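Local coordinates for protein importin-95 (Chaetomium thermophilum, PDB 4XRI) that imports protein cargo into the nucleus as a flexible HEAT-repeat receptor of the importin-beta family and probably binds a small GTPase, at residues D769-I774 with E792-L797; D821-Y826 with D833-D838. The protein carries 2 engineered substitutions. All coordinates share one frame; numbering follows the deposited sequence.

Contact 1. Residues D769-I774 with E792-L797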
ATOM      1  N   ASP A 769      16.091 -10.676  19.094  1.00 35.05           N
ATOM      2  CA  ASP A 769      17.140 -11.275  18.277  1.00 35.45           C
ATOM      3  C   ASP A 769      18.510 -10.903  18.831  1.00 33.18           C
ATOM      4  O   ASP A 769      19.407 -11.743  18.907  1.00 37.03           O
ATOM      5  CB  ASP A 769      17.022 -10.830  16.816  1.00 40.06           C
ATOM      6  CG  ASP A 769      15.789 -11.389  16.133  1.00 44.98           C
ATOM      7  OD1 ASP A 769      15.200 -12.359  16.653  1.00 45.52           O
ATOM      8  OD2 ASP A 769      15.415 -10.860  15.067  1.00 51.76           O
ATOM      9  N   ALA A 770      18.659  -9.637  19.212  1.00 34.01           N
ATOM     10  CA  ALA A 770      19.907  -9.133  19.772  1.00 36.59           C
ATOM     11  C   ALA A 770      20.276  -9.893  21.038  1.00 35.11           C
ATOM     12  O   ALA A 770      21.378 -10.431  21.143  1.00 32.19           O
ATOM     13  CB  ALA A 770      19.801  -7.641  20.056  1.00 25.53           C
ATOM     14  N   TRP A 771      19.346  -9.948  21.989  1.00 33.17           N
ATOM     15  CA  TRP A 771      19.585 -10.662  23.243  1.00 33.58           C
ATOM     16  C   TRP A 771      19.908 -12.131  22.991  1.00 38.62           C
ATOM     17  O   TRP A 771      20.802 -12.695  23.618  1.00 38.36           O
ATOM     18  CB  TRP A 771      18.378 -10.549  24.180  1.00 35.51           C
ATOM     19  CG  TRP A 771      18.296  -9.246  24.938  1.00 37.12           C
ATOM     20  CD1 TRP A 771      17.223  -8.401  25.002  1.00 35.66           C
ATOM     21  CD2 TRP A 771      19.326  -8.645  25.736  1.00 35.67           C
ATOM     22  NE1 TRP A 771      17.521  -7.317  25.792  1.00 38.08           N
ATOM     23  CE2 TRP A 771      18.805  -7.440  26.252  1.00 37.33           C
ATOM     24  CE3 TRP A 771      20.640  -9.006  26.061  1.00 35.37           C
ATOM     25  CZ2 TRP A 771      19.546  -6.598  27.077  1.00 33.76           C
ATOM     26  CZ3 TRP A 771      21.373  -8.169  26.880  1.00 38.80           C
ATOM     27  CH2 TRP A 771      20.826  -6.977  27.377  1.00 36.39           C
ATOM     28  N   GLY A 772      19.190 -12.732  22.048  1.00 36.43           N
ATOM     29  CA  GLY A 772      19.406 -14.121  21.685  1.00 34.19           C
ATOM     30  C   GLY A 772      20.824 -14.410  21.225  1.00 33.96           C
ATOM     31  O   GLY A 772      21.440 -15.377  21.665  1.00 38.62           O
ATOM     32  N   GLY A 773      21.346 -13.568  20.342  1.00 34.40           N
ATOM     33  CA  GLY A 773      22.709 -13.715  19.864  1.00 34.14           C
ATOM     34  C   GLY A 773      23.723 -13.438  20.957  1.00 37.08           C
ATOM     35  O   GLY A 773      24.757 -14.102  21.042  1.00 34.99           O
ATOM     36  N   ILE A 774      23.421 -12.456  21.800  1.00 38.82           N
ATOM     37  CA  ILE A 774      24.306 -12.074  22.892  1.00 37.68           C
ATOM     38  C   ILE A 774      24.413 -13.175  23.948  1.00 41.97           C
ATOM     39  O   ILE A 774      25.515 -13.520  24.386  1.00 40.09           O
ATOM     40  CB  ILE A 774      23.829 -10.768  23.558  1.00 30.45           C
ATOM     41  CG1 ILE A 774      24.050  -9.582  22.615  1.00 30.42           C
ATOM     42  CG2 ILE A 774      24.561 -10.542  24.866  1.00 31.65           C
ATOM     43  CD1 ILE A 774      23.412  -8.289  23.092  1.00 32.27           C
ATOM     44  N   GLU A 792      17.641  -9.516  34.281  1.00 52.93           N
ATOM     45  CA  GLU A 792      16.390  -8.992  34.822  1.00 53.83           C
ATOM     46  C   GLU A 792      15.655  -8.122  33.805  1.00 46.71           C
ATOM     47  O   GLU A 792      14.432  -8.198  33.678  1.00 47.23           O
ATOM     48  CB  GLU A 792      16.643  -8.190  36.102  1.00 61.93           C
ATOM     49  CG  GLU A 792      15.377  -7.593  36.704  1.00 72.74           C
ATOM     50  CD  GLU A 792      15.590  -7.034  38.098  1.00 85.13           C
ATOM     51  OE1 GLU A 792      16.751  -7.003  38.560  1.00 83.86           O
ATOM     52  OE2 GLU A 792      14.593  -6.630  38.734  1.00 92.40           O
ATOM     53  N   SER A 793      16.406  -7.301  33.077  1.00 47.10           N
ATOM     54  CA  SER A 793      15.821  -6.429  32.065  1.00 48.44           C
ATOM     55  C   SER A 793      15.273  -7.238  30.894  1.00 50.55           C
ATOM     56  O   SER A 793      14.338  -6.812  30.217  1.00 51.40           O
ATOM     57  CB  SER A 793      16.854  -5.420  31.564  1.00 40.83           C
ATOM     58  OG  SER A 793      17.920  -6.076  30.900  1.00 51.00           O
ATOM     59  N   ILE A 794      15.857  -8.408  30.656  1.00 48.18           N
ATOM     60  CA  ILE A 794      15.385  -9.282  29.590  1.00 43.36           C
ATOM     61  C   ILE A 794      14.023  -9.871  29.949  1.00 45.71           C
ATOM     62  O   ILE A 794      13.108  -9.889  29.124  1.00 45.79           O
ATOM     63  CB  ILE A 794      16.377 -10.423  29.308  1.00 46.88           C
ATOM     64  CG1 ILE A 794      17.732  -9.859  28.877  1.00 39.61           C
ATOM     65  CG2 ILE A 794      15.827 -11.354  28.237  1.00 44.43           C
ATOM     66  CD1 ILE A 794      18.765 -10.924  28.576  1.00 39.74           C
ATOM     67  N   PHE A 795      13.897 -10.348  31.184  1.00 40.25           N
ATOM     68  CA  PHE A 795      12.624 -10.862  31.682  1.00 45.89           C
ATOM     69  C   PHE A 795      11.554  -9.779  31.670  1.00 51.08           C
ATOM     70  O   PHE A 795      10.389 -10.046  31.367  1.00 51.35           O
ATOM     71  CB  PHE A 795      12.779 -11.419  33.098  1.00 50.19           C
ATOM     72  CG  PHE A 795      13.292 -12.829  33.146  1.00 56.31           C
ATOM     73  CD1 PHE A 795      14.626 -13.088  33.412  1.00 55.15           C
ATOM     74  CD2 PHE A 795      12.438 -13.896  32.929  1.00 57.02           C
ATOM     75  CE1 PHE A 795      15.096 -14.385  33.461  1.00 56.07           C
ATOM     76  CE2 PHE A 795      12.904 -15.195  32.975  1.00 54.16           C
ATOM     77  CZ  PHE A 795      14.235 -15.440  33.240  1.00 51.06           C
ATOM     78  N   ALA A 796      11.961  -8.559  32.007  1.00 52.91           N
ATOM     79  CA  ALA A 796      11.058  -7.415  32.034  1.00 50.39           C
ATOM     80  C   ALA A 796      10.406  -7.204  30.672  1.00 47.48           C
ATOM     81  O   ALA A 796       9.192  -7.021  30.574  1.00 50.68           O
ATOM     82  CB  ALA A 796      11.802  -6.160  32.466  1.00 43.87           C
ATOM     83  N   LEU A 797      11.222  -7.241  29.625  1.00 45.51           N
ATOM     84  CA  LEU A 797      10.728  -7.092  28.263  1.00 44.19           C
ATOM     85  C   LEU A 797       9.843  -8.265  27.861  1.00 50.30           C
ATOM     86  O   LEU A 797       8.792  -8.075  27.249  1.00 48.27           O
ATOM     87  CB  LEU A 797      11.893  -6.957  27.286  1.00 45.18           C
ATOM     88  CG  LEU A 797      11.528  -6.965  25.801  1.00 46.34           C
ATOM     89  CD1 LEU A 797      10.502  -5.885  25.484  1.00 48.06           C
ATOM     90  CD2 LEU A 797      12.775  -6.765  24.980  1.00 45.03           C
TER
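Ile794 lays its longer branch across one face of the Trp771 indole, and this single overlap makes up most of the contact between helices 754-780 and 791-802. From its CB, which is directed at the opposing helix, the side chain divides. A first torsion of -60° sets CG1 anti to the carbonyl carbon, over the indole. CG1 sits 3.8 Å from the centroid of the Trp771 five-membered ring, only 13° off the ring normal, a CH-pi contact over the face. It is about equally near the two fusion carbons, with Trp771 CD2 and CE2 each 3.7 Å from Ile794 CG1. An extended second torsion then takes CD1 onward toward the benzo ring, where it ends 3.7 Å from Trp771 CE3. The other branch, CG2, points away from the indole and packs against Leu822 of helix 809-825, a helix whose Val818 the isoleucine also touches.

Ser793 adds a looser touch: its OG comes within 4.2 Å of Trp771 CZ2, obliquely to the ring. This hydroxyl is engaged elsewhere. Its first torsion (64°) places it between the backbone N and the carbonyl carbon, turned back to the residue before its helix, where it hydrogen-bonds to Tyr790 O; a weak bond with Gln741 NE2 is added.

Leu740 of helix 730-743 and the loop residue Tyr790 also pack on the buried Trp771. The two segments together bury 173 Å². The chemistry is thus dispersion and CH-pi attraction, without a polar link between the two segments. Such an interface depends on fit of shape rather than bond direction, and probably on keeping the indole face covered.

Contact 2. Residues D821-Y826 with D833-D838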
ATOM      1  N   ASP A 821      17.250 -20.061  25.525  1.00 53.42           N
ATOM      2  CA  ASP A 821      18.658 -19.669  25.581  1.00 51.32           C
ATOM      3  C   ASP A 821      19.085 -19.341  27.004  1.00 47.65           C
ATOM      4  O   ASP A 821      20.156 -19.752  27.449  1.00 47.21           O
ATOM      5  CB  ASP A 821      18.926 -18.464  24.672  1.00 53.13           C
ATOM      6  CG  ASP A 821      18.778 -18.796  23.203  1.00 55.91           C
ATOM      7  OD1 ASP A 821      18.894 -19.986  22.844  1.00 51.57           O
ATOM      8  OD2 ASP A 821      18.552 -17.862  22.406  1.00 59.09           O
ATOM      9  N   LEU A 822      18.238 -18.601  27.713  1.00 44.31           N
ATOM     10  CA  LEU A 822      18.519 -18.214  29.091  1.00 48.86           C
ATOM     11  C   LEU A 822      18.621 -19.426  30.008  1.00 51.13           C
ATOM     12  O   LEU A 822      19.467 -19.469  30.902  1.00 54.65           O
ATOM     13  CB  LEU A 822      17.443 -17.259  29.610  1.00 52.19           C
ATOM     14  CG  LEU A 822      17.578 -15.807  29.152  1.00 56.49           C
ATOM     15  CD1 LEU A 822      16.374 -14.987  29.586  1.00 54.80           C
ATOM     16  CD2 LEU A 822      18.865 -15.208  29.699  1.00 51.37           C
ATOM     17  N   ALA A 823      17.750 -20.404  29.780  1.00 52.64           N
ATOM     18  CA  ALA A 823      17.755 -21.648  30.545  1.00 54.10           C
ATOM     19  C   ALA A 823      19.077 -22.380  30.364  1.00 52.40           C
ATOM     20  O   ALA A 823      19.678 -22.856  31.331  1.00 60.13           O
ATOM     21  CB  ALA A 823      16.600 -22.535  30.121  1.00 56.73           C
ATOM     22  N   ASP A 824      19.523 -22.461  29.115  1.00 49.28           N
ATOM     23  CA  ASP A 824      20.799 -23.080  28.786  1.00 56.00           C
ATOM     24  C   ASP A 824      21.963 -22.326  29.417  1.00 62.52           C
ATOM     25  O   ASP A 824      22.879 -22.933  29.970  1.00 70.03           O
ATOM     26  CB  ASP A 824      20.984 -23.144  27.268  1.00 64.26           C
ATOM     27  CG  ASP A 824      20.728 -24.527  26.709  1.00 77.00           C
ATOM     28  OD1 ASP A 824      19.928 -24.647  25.758  1.00 82.71           O
ATOM     29  OD2 ASP A 824      21.338 -25.491  27.215  1.00 82.16           O
ATOM     30  N   ALA A 825      21.915 -21.000  29.335  1.00 64.27           N
ATOM     31  CA  ALA A 825      23.017 -20.158  29.792  1.00 52.98           C
ATOM     32  C   ALA A 825      23.176 -20.195  31.307  1.00 52.80           C
ATOM     33  O   ALA A 825      24.281 -20.031  31.824  1.00 60.64           O
ATOM     34  CB  ALA A 825      22.813 -18.728  29.321  1.00 51.18           C
ATOM     35  N   TYR A 826      22.071 -20.394  32.013  1.00 52.21           N
ATOM     36  CA  TYR A 826      22.113 -20.510  33.464  1.00 62.73           C
ATOM     37  C   TYR A 826      21.385 -21.769  33.911  1.00 72.54           C
ATOM     38  O   TYR A 826      20.223 -21.712  34.313  1.00 73.94           O
ATOM     39  CB  TYR A 826      21.508 -19.270  34.120  1.00 59.51           C
ATOM     40  CG  TYR A 826      22.203 -17.989  33.721  1.00 62.42           C
ATOM     41  CD1 TYR A 826      23.347 -17.562  34.384  1.00 60.70           C
ATOM     42  CD2 TYR A 826      21.725 -17.217  32.673  1.00 55.33           C
ATOM     43  CE1 TYR A 826      23.988 -16.394  34.018  1.00 59.67           C
ATOM     44  CE2 TYR A 826      22.359 -16.050  32.299  1.00 52.80           C
ATOM     45  CZ  TYR A 826      23.490 -15.642  32.973  1.00 56.27           C
ATOM     46  OH  TYR A 826      24.123 -14.479  32.601  1.00 53.02           O
ATOM     47  N   ASP A 833      13.381 -19.522  39.833  1.00 77.69           N
ATOM     48  CA  ASP A 833      12.406 -18.596  40.401  1.00 80.78           C
ATOM     49  C   ASP A 833      11.691 -17.792  39.322  1.00 72.02           C
ATOM     50  O   ASP A 833      10.462 -17.726  39.287  1.00 65.73           O
ATOM     51  CB  ASP A 833      13.082 -17.640  41.384  1.00 92.08           C
ATOM     52  CG  ASP A 833      13.516 -18.327  42.660  1.00107.57           C
ATOM     53  OD1 ASP A 833      13.011 -19.436  42.936  1.00111.76           O
ATOM     54  OD2 ASP A 833      14.359 -17.758  43.385  1.00110.51           O
ATOM     55  N   ALA A 834      12.474 -17.174  38.446  1.00 72.64           N
ATOM     56  CA  ALA A 834      11.923 -16.325  37.398  1.00 65.82           C
ATOM     57  C   ALA A 834      11.143 -17.127  36.358  1.00 68.64           C
ATOM     58  O   ALA A 834      10.263 -16.590  35.687  1.00 74.96           O
ATOM     59  CB  ALA A 834      13.037 -15.531  36.725  1.00 62.32           C
ATOM     60  N   PHE A 835      11.465 -18.410  36.227  1.00 64.79           N
ATOM     61  CA  PHE A 835      10.832 -19.254  35.217  1.00 70.34           C
ATOM     62  C   PHE A 835       9.505 -19.845  35.682  1.00 79.07           C
ATOM     63  O   PHE A 835       8.587 -20.025  34.881  1.00 82.53           O
ATOM     64  CB  PHE A 835      11.780 -20.379  34.799  1.00 71.99           C
ATOM     65  CG  PHE A 835      12.814 -19.958  33.793  1.00 69.02           C
ATOM     66  CD1 PHE A 835      14.136 -20.346  33.935  1.00 75.54           C
ATOM     67  CD2 PHE A 835      12.463 -19.178  32.702  1.00 62.61           C
ATOM     68  CE1 PHE A 835      15.090 -19.961  33.011  1.00 72.60           C
ATOM     69  CE2 PHE A 835      13.413 -18.791  31.773  1.00 65.19           C
ATOM     70  CZ  PHE A 835      14.729 -19.183  31.929  1.00 66.26           C
ATOM     71  N   ARG A 836       9.405 -20.140  36.974  1.00 76.36           N
ATOM     72  CA  ARG A 836       8.200 -20.758  37.523  1.00 83.12           C
ATOM     73  C   ARG A 836       7.070 -19.745  37.691  1.00 81.96           C
ATOM     74  O   ARG A 836       5.962 -20.106  38.088  1.00 86.64           O
ATOM     75  CB  ARG A 836       8.504 -21.432  38.863  1.00 89.00           C
ATOM     76  CG  ARG A 836       9.034 -20.489  39.930  1.00 93.90           C
ATOM     77  CD  ARG A 836       9.361 -21.228  41.216  1.00 98.01           C
ATOM     78  NE  ARG A 836      10.040 -20.367  42.179  1.00 98.15           N
ATOM     79  CZ  ARG A 836      10.133 -20.628  43.479  1.00 99.38           C
ATOM     80  NH1 ARG A 836      10.770 -19.787  44.282  1.00 99.75           N
ATOM     81  NH2 ARG A 836       9.582 -21.727  43.978  1.00100.45           N
ATOM     82  N   GLN A 837       7.356 -18.479  37.395  1.00 83.84           N
ATOM     83  CA  GLN A 837       6.327 -17.444  37.395  1.00 76.83           C
ATOM     84  C   GLN A 837       5.232 -17.809  36.401  1.00 79.26           C
ATOM     85  O   GLN A 837       5.499 -18.425  35.367  1.00 79.95           O
ATOM     86  CB  GLN A 837       6.922 -16.076  37.058  1.00 73.15           C
ATOM     87  CG  GLN A 837       7.728 -15.449  38.182  1.00 71.23           C
ATOM     88  CD  GLN A 837       8.311 -14.104  37.794  1.00 71.91           C
ATOM     89  OE1 GLN A 837       7.850 -13.059  38.253  1.00 72.67           O
ATOM     90  NE2 GLN A 837       9.329 -14.126  36.943  1.00 69.05           N
ATOM     91  N   ASP A 838       4.001 -17.428  36.718  1.00 82.69           N
ATOM     92  CA  ASP A 838       2.846 -17.872  35.947  1.00 77.24           C
ATOM     93  C   ASP A 838       2.753 -17.235  34.563  1.00 64.24           C
ATOM     94  O   ASP A 838       2.289 -17.874  33.617  1.00 60.29           O
ATOM     95  CB  ASP A 838       1.560 -17.594  36.723  1.00 85.01           C
ATOM     96  CG  ASP A 838       1.460 -18.413  37.994  1.00 92.13           C
ATOM     97  OD1 ASP A 838       1.962 -19.557  38.004  1.00 92.43           O
ATOM     98  OD2 ASP A 838       0.886 -17.911  38.985  1.00 94.90           O
TER
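Arg836 NH1 pairs with Asp833 OD1 at 2.6 Å, a salt bridge between exposed side chains at the short helix 832-835, next to a crystal contact; Phe835 of the same helix faces inward onto Leu822 and Ala823. Just beyond, Gln837 turns its amide back along the chain: NE2 donates to Ala834 O over 2.9 Å and nearly straight (172°), the oxygen lying close to the Gln837 amide plane. The bond ties the short helix to the N-cap residue of helix 838-849.

Across the contact everything rests on the far end of the Phe835 ring. Its CG stands anti to the carbonyl carbon (chi1 -81°), aiming the ring at helix 809-825. CZ comes 4.1 Å from Leu822 CB, which lies at the ring edge near its plane, while Ala823 N approaches that same CZ obliquely at 3.9 Å. Beside it, CE1 reaches Ala823 CB at 4.2 Å, the small methyl letting the ring come close to the backbone. Phe795 meets Phe835 in a T-shaped stack, and Gln871 of helix 855-872 also touches the ring. Replacing Phe835 with alanine is likely to open a gap beside Leu822 and Ala823 and leave Phe795 without its aromatic partner. A short helix that follows a six-residue connection and sends an aromatic ring back onto the preceding long helix is in keeping with the all-helical, HEAT-type solenoid.

Overall arrangement
Contacts 1 and 2 lie in series along the chain, contact 1 closing before contact 2 opens, and their centres are about 12 Å apart. Contact 1 joins helices 754-780 and 791-802; contact 2 joins the next long helix, 809-825, to the short helix 832-835. They meet directly: Phe795 CZ is 3.7 Å from Ala834 CB, and helix 791-802 packs on both helices of contact 2, joining the two contacts through apolar side chains near the C-terminal end of the solenoid. Neighbour-to-neighbour packing of this kind is how a HEAT-repeat receptor holds its long superhelix together.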